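Probable spore coat polysaccharide biosynthesis protein E (PDB 3G8R) probably acts as an N-acylneuraminate-9-phosphate synthase, a sialic acid-forming activity, and binds zinc. Local coordinates at residues Asp40-Asn49 with Phe92-Ser103. Numbering follows the deposited sequence.
Sequences DFGFKLQYRN and FKAICTPFDEES
Asp-40 opens the pairing with a salt bridge, its OD2 lying 3.5 Å from NZ of Lys-93. One residue on, the backbone O of Phe-41 accepts the N-H of Lys-93, while CB of Phe-41 sits at the edge of the Phe-92 ring. Gly-42 follows, and CD1 of Ile-95 packs against its CA at 3.6 Å. Phe-43 turns a ring edge onto the face of Phe-92, with CD1 over the ring centre and the planes at 70°, a T-shaped pair; Met-87 of helix 77-89 touches Phe-43. Its N and O bond to Lys-93 O and Ile-95 N. Inside the barrel, Lys-44 runs its CG past CG2 of Ile-95, then bends at chi3 (71°) to carry NZ toward Thr-97 OG1, at a modelled separation too short to be trusted in detail; the same ammonium forms a salt bridge with Glu-11. Leu-45 continues the parallel backbone pattern with Ile-95 and Thr-97. Gln-46 uses OE1 to hold Arg-48 from the edge, accepting NH1 at 2.9 Å in the guanidinium plane. Tyr-47 extends the backbone pattern to Thr-97 and Phe-99. On the outer face, Cys-96 has SG anti to the backbone N (chi1 -175°), which lays the sulfur over one face of the Tyr-47 ring, 3.4 Å from its centroid. The phenol OH bonds to His-110. The grip of Gln-46 helps fix the Arg-48 guanidinium flat on Phe-99, a cation-pi stack with CZ 3.8 Å from the ring centroid. At Asn-49 the backbone N points at Asp-100 OD1, a bond modelled too short for its length to be trusted; that oxygen also accepts Ser-103 OG. These are neighbouring strands, second and third, of the NeuB-family TIM barrel, joined by a right-handed beta-alpha-beta crossover through helix 77-89; the side chain of Gln-46 lies about 5 Å from the zinc ion bound by His-202 and His-225.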
# COMPACT_ATOMS: atom_id res chain seq x y z
N ASP A 40 12.34 13.55 -8.57
CA ASP A 40 12.77 13.71 -9.95
C ASP A 40 11.55 13.86 -10.81
O ASP A 40 10.48 13.40 -10.47
CB ASP A 40 13.54 12.49 -10.43
CG ASP A 40 14.88 12.40 -9.80
OD1 ASP A 40 15.32 13.44 -9.26
OD2 ASP A 40 15.47 11.29 -9.83
N PHE A 41 11.75 14.48 -11.95
CA PHE A 41 10.66 14.79 -12.82
C PHE A 41 11.15 14.58 -14.25
O PHE A 41 12.28 14.94 -14.59
CB PHE A 41 10.23 16.27 -12.64
CG PHE A 41 9.64 16.58 -11.30
CD1 PHE A 41 8.40 16.07 -10.93
CD2 PHE A 41 10.30 17.43 -10.42
CE1 PHE A 41 7.84 16.39 -9.71
CE2 PHE A 41 9.75 17.74 -9.19
CZ PHE A 41 8.52 17.22 -8.84
N GLY A 42 10.27 14.00 -15.06
CA GLY A 42 10.46 13.85 -16.49
C GLY A 42 9.21 14.27 -17.24
O GLY A 42 8.10 14.14 -16.74
N PHE A 43 9.41 14.79 -18.44
CA PHE A 43 8.33 15.16 -19.33
C PHE A 43 8.35 14.25 -20.55
O PHE A 43 9.40 13.91 -21.07
CB PHE A 43 8.48 16.63 -19.75
CG PHE A 43 7.23 17.44 -19.55
CD1 PHE A 43 7.07 18.24 -18.42
CD2 PHE A 43 6.16 17.33 -20.44
CE1 PHE A 43 5.90 18.94 -18.21
CE2 PHE A 43 4.99 18.06 -20.24
CZ PHE A 43 4.86 18.86 -19.14
N LYS A 44 7.17 13.84 -21.01
CA LYS A 44 7.10 12.83 -22.07
C LYS A 44 6.35 13.27 -23.34
O LYS A 44 5.25 13.86 -23.28
CB LYS A 44 6.50 11.55 -21.54
CG LYS A 44 7.09 10.35 -22.21
CD LYS A 44 6.26 9.10 -22.03
CE LYS A 44 4.97 9.18 -22.83
NZ LYS A 44 4.45 7.82 -23.27
N LEU A 45 6.98 12.97 -24.49
CA LEU A 45 6.40 13.09 -25.83
C LEU A 45 6.08 11.76 -26.46
O LEU A 45 6.50 10.71 -25.97
CB LEU A 45 7.42 13.75 -26.72
CG LEU A 45 7.35 15.27 -26.77
CD1 LEU A 45 6.29 15.80 -25.84
CD2 LEU A 45 8.72 15.76 -26.39
N GLN A 46 5.34 11.79 -27.56
CA GLN A 46 5.03 10.57 -28.32
C GLN A 46 5.51 10.74 -29.74
O GLN A 46 5.12 11.68 -30.40
CB GLN A 46 3.53 10.35 -28.33
CG GLN A 46 3.03 9.76 -27.04
CD GLN A 46 1.56 9.43 -27.07
OE1 GLN A 46 0.93 9.47 -28.11
NE2 GLN A 46 1.02 9.10 -25.91
N TYR A 47 6.36 9.85 -30.21
CA TYR A 47 6.87 9.98 -31.56
C TYR A 47 6.25 8.94 -32.43
O TYR A 47 6.39 7.76 -32.17
CB TYR A 47 8.37 9.77 -31.60
CG TYR A 47 9.19 10.96 -31.21
CD1 TYR A 47 8.63 12.04 -30.55
CD2 TYR A 47 10.55 10.98 -31.48
CE1 TYR A 47 9.39 13.12 -30.18
CE2 TYR A 47 11.33 12.05 -31.11
CZ TYR A 47 10.74 13.12 -30.46
OH TYR A 47 11.50 14.21 -30.09
N ARG A 48 5.55 9.42 -33.46
CA ARG A 48 5.10 8.64 -34.60
C ARG A 48 5.57 9.33 -35.89
O ARG A 48 5.42 10.54 -36.04
CB ARG A 48 3.58 8.55 -34.64
CG ARG A 48 2.96 7.72 -33.53
CD ARG A 48 1.42 7.84 -33.52
NE ARG A 48 0.86 7.15 -32.37
CZ ARG A 48 0.78 7.67 -31.16
NH1 ARG A 48 1.20 8.90 -30.93
NH2 ARG A 48 0.26 6.96 -30.18
N ASN A 49 6.14 8.55 -36.81
CA ASN A 49 6.48 9.06 -38.12
C ASN A 49 5.24 8.99 -38.95
O ASN A 49 4.97 7.98 -39.61
CB ASN A 49 7.57 8.22 -38.75
CG ASN A 49 8.25 8.93 -39.86
OD1 ASN A 49 8.02 8.64 -41.04
ND2 ASN A 49 9.09 9.92 -39.50
N PHE A 92 13.64 19.12 -16.68
CA PHE A 92 12.96 17.85 -16.79
C PHE A 92 13.83 16.87 -17.50
O PHE A 92 14.43 17.21 -18.51
CB PHE A 92 11.67 18.02 -17.57
CG PHE A 92 10.63 18.79 -16.82
CD1 PHE A 92 10.07 18.27 -15.66
CD2 PHE A 92 10.20 20.03 -17.28
CE1 PHE A 92 9.09 18.96 -14.98
CE2 PHE A 92 9.23 20.74 -16.59
CZ PHE A 92 8.68 20.22 -15.44
N LYS A 93 13.92 15.66 -16.99
CA LYS A 93 14.30 14.54 -17.85
C LYS A 93 13.40 14.53 -19.11
O LYS A 93 12.17 14.56 -19.00
CB LYS A 93 14.18 13.20 -17.10
CG LYS A 93 15.51 12.56 -16.72
CD LYS A 93 15.51 12.01 -15.29
CE LYS A 93 16.15 13.00 -14.27
NZ LYS A 93 16.58 12.34 -12.97
N ALA A 94 14.02 14.56 -20.30
CA ALA A 94 13.33 14.40 -21.56
C ALA A 94 13.08 12.93 -21.79
O ALA A 94 14.01 12.14 -21.93
CB ALA A 94 14.17 14.95 -22.65
N ILE A 95 11.81 12.56 -21.85
CA ILE A 95 11.43 11.19 -22.01
C ILE A 95 10.51 11.09 -23.21
O ILE A 95 9.70 11.99 -23.42
CB ILE A 95 10.67 10.74 -20.80
CG1 ILE A 95 11.63 10.69 -19.63
CG2 ILE A 95 10.09 9.40 -21.04
CD1 ILE A 95 10.93 10.76 -18.31
N CYS A 96 10.64 10.01 -23.99
CA CYS A 96 9.81 9.86 -25.19
C CYS A 96 9.37 8.42 -25.56
O CYS A 96 10.11 7.45 -25.37
CB CYS A 96 10.48 10.52 -26.40
SG CYS A 96 9.39 10.45 -27.84
N THR A 97 8.16 8.31 -26.10
CA THR A 97 7.63 7.04 -26.58
C THR A 97 7.59 7.02 -28.11
O THR A 97 6.76 7.70 -28.74
CB THR A 97 6.21 6.83 -26.09
OG1 THR A 97 6.18 7.05 -24.69
CG2 THR A 97 5.72 5.43 -26.39
N PRO A 98 8.48 6.21 -28.70
CA PRO A 98 8.49 5.98 -30.12
C PRO A 98 7.46 4.92 -30.46
O PRO A 98 7.21 4.03 -29.66
CB PRO A 98 9.86 5.38 -30.33
CG PRO A 98 10.00 4.49 -29.13
CD PRO A 98 9.36 5.26 -28.00
N PHE A 99 6.90 4.96 -31.65
CA PHE A 99 6.03 3.86 -32.05
C PHE A 99 6.57 3.20 -33.29
O PHE A 99 6.14 2.09 -33.62
CB PHE A 99 4.59 4.34 -32.25
CG PHE A 99 3.96 4.84 -30.99
CD1 PHE A 99 3.06 4.05 -30.29
CD2 PHE A 99 4.27 6.10 -30.50
CE1 PHE A 99 2.48 4.50 -29.11
CE2 PHE A 99 3.71 6.57 -29.34
CZ PHE A 99 2.81 5.77 -28.63
N ASP A 100 7.52 3.90 -33.94
CA ASP A 100 8.18 3.49 -35.20
C ASP A 100 9.62 3.18 -34.90
O ASP A 100 10.17 3.73 -33.95
CB ASP A 100 8.33 4.68 -36.14
CG ASP A 100 7.06 5.10 -36.74
OD1 ASP A 100 6.65 6.24 -36.46
OD2 ASP A 100 6.47 4.32 -37.52
N GLU A 101 10.26 2.41 -35.77
CA GLU A 101 11.70 2.30 -35.70
C GLU A 101 12.29 3.65 -35.97
O GLU A 101 13.12 4.14 -35.21
CB GLU A 101 12.26 1.24 -36.65
CG GLU A 101 11.24 0.60 -37.59
CD GLU A 101 10.32 -0.36 -36.86
OE1 GLU A 101 10.81 -1.36 -36.29
OE2 GLU A 101 9.10 -0.09 -36.87
N GLU A 102 11.83 4.29 -37.04
CA GLU A 102 12.32 5.61 -37.42
C GLU A 102 12.19 6.63 -36.30
O GLU A 102 12.96 7.59 -36.26
CB GLU A 102 11.63 6.14 -38.70
CG GLU A 102 12.24 7.45 -39.26
CD GLU A 102 11.84 7.75 -40.71
OE1 GLU A 102 12.08 8.90 -41.17
OE2 GLU A 102 11.28 6.85 -41.39
N SER A 103 11.23 6.44 -35.39
CA SER A 103 11.07 7.39 -34.29
C SER A 103 12.13 7.17 -33.22
O SER A 103 12.53 8.10 -32.53
CB SER A 103 9.65 7.35 -33.72
OG SER A 103 8.70 7.63 -34.73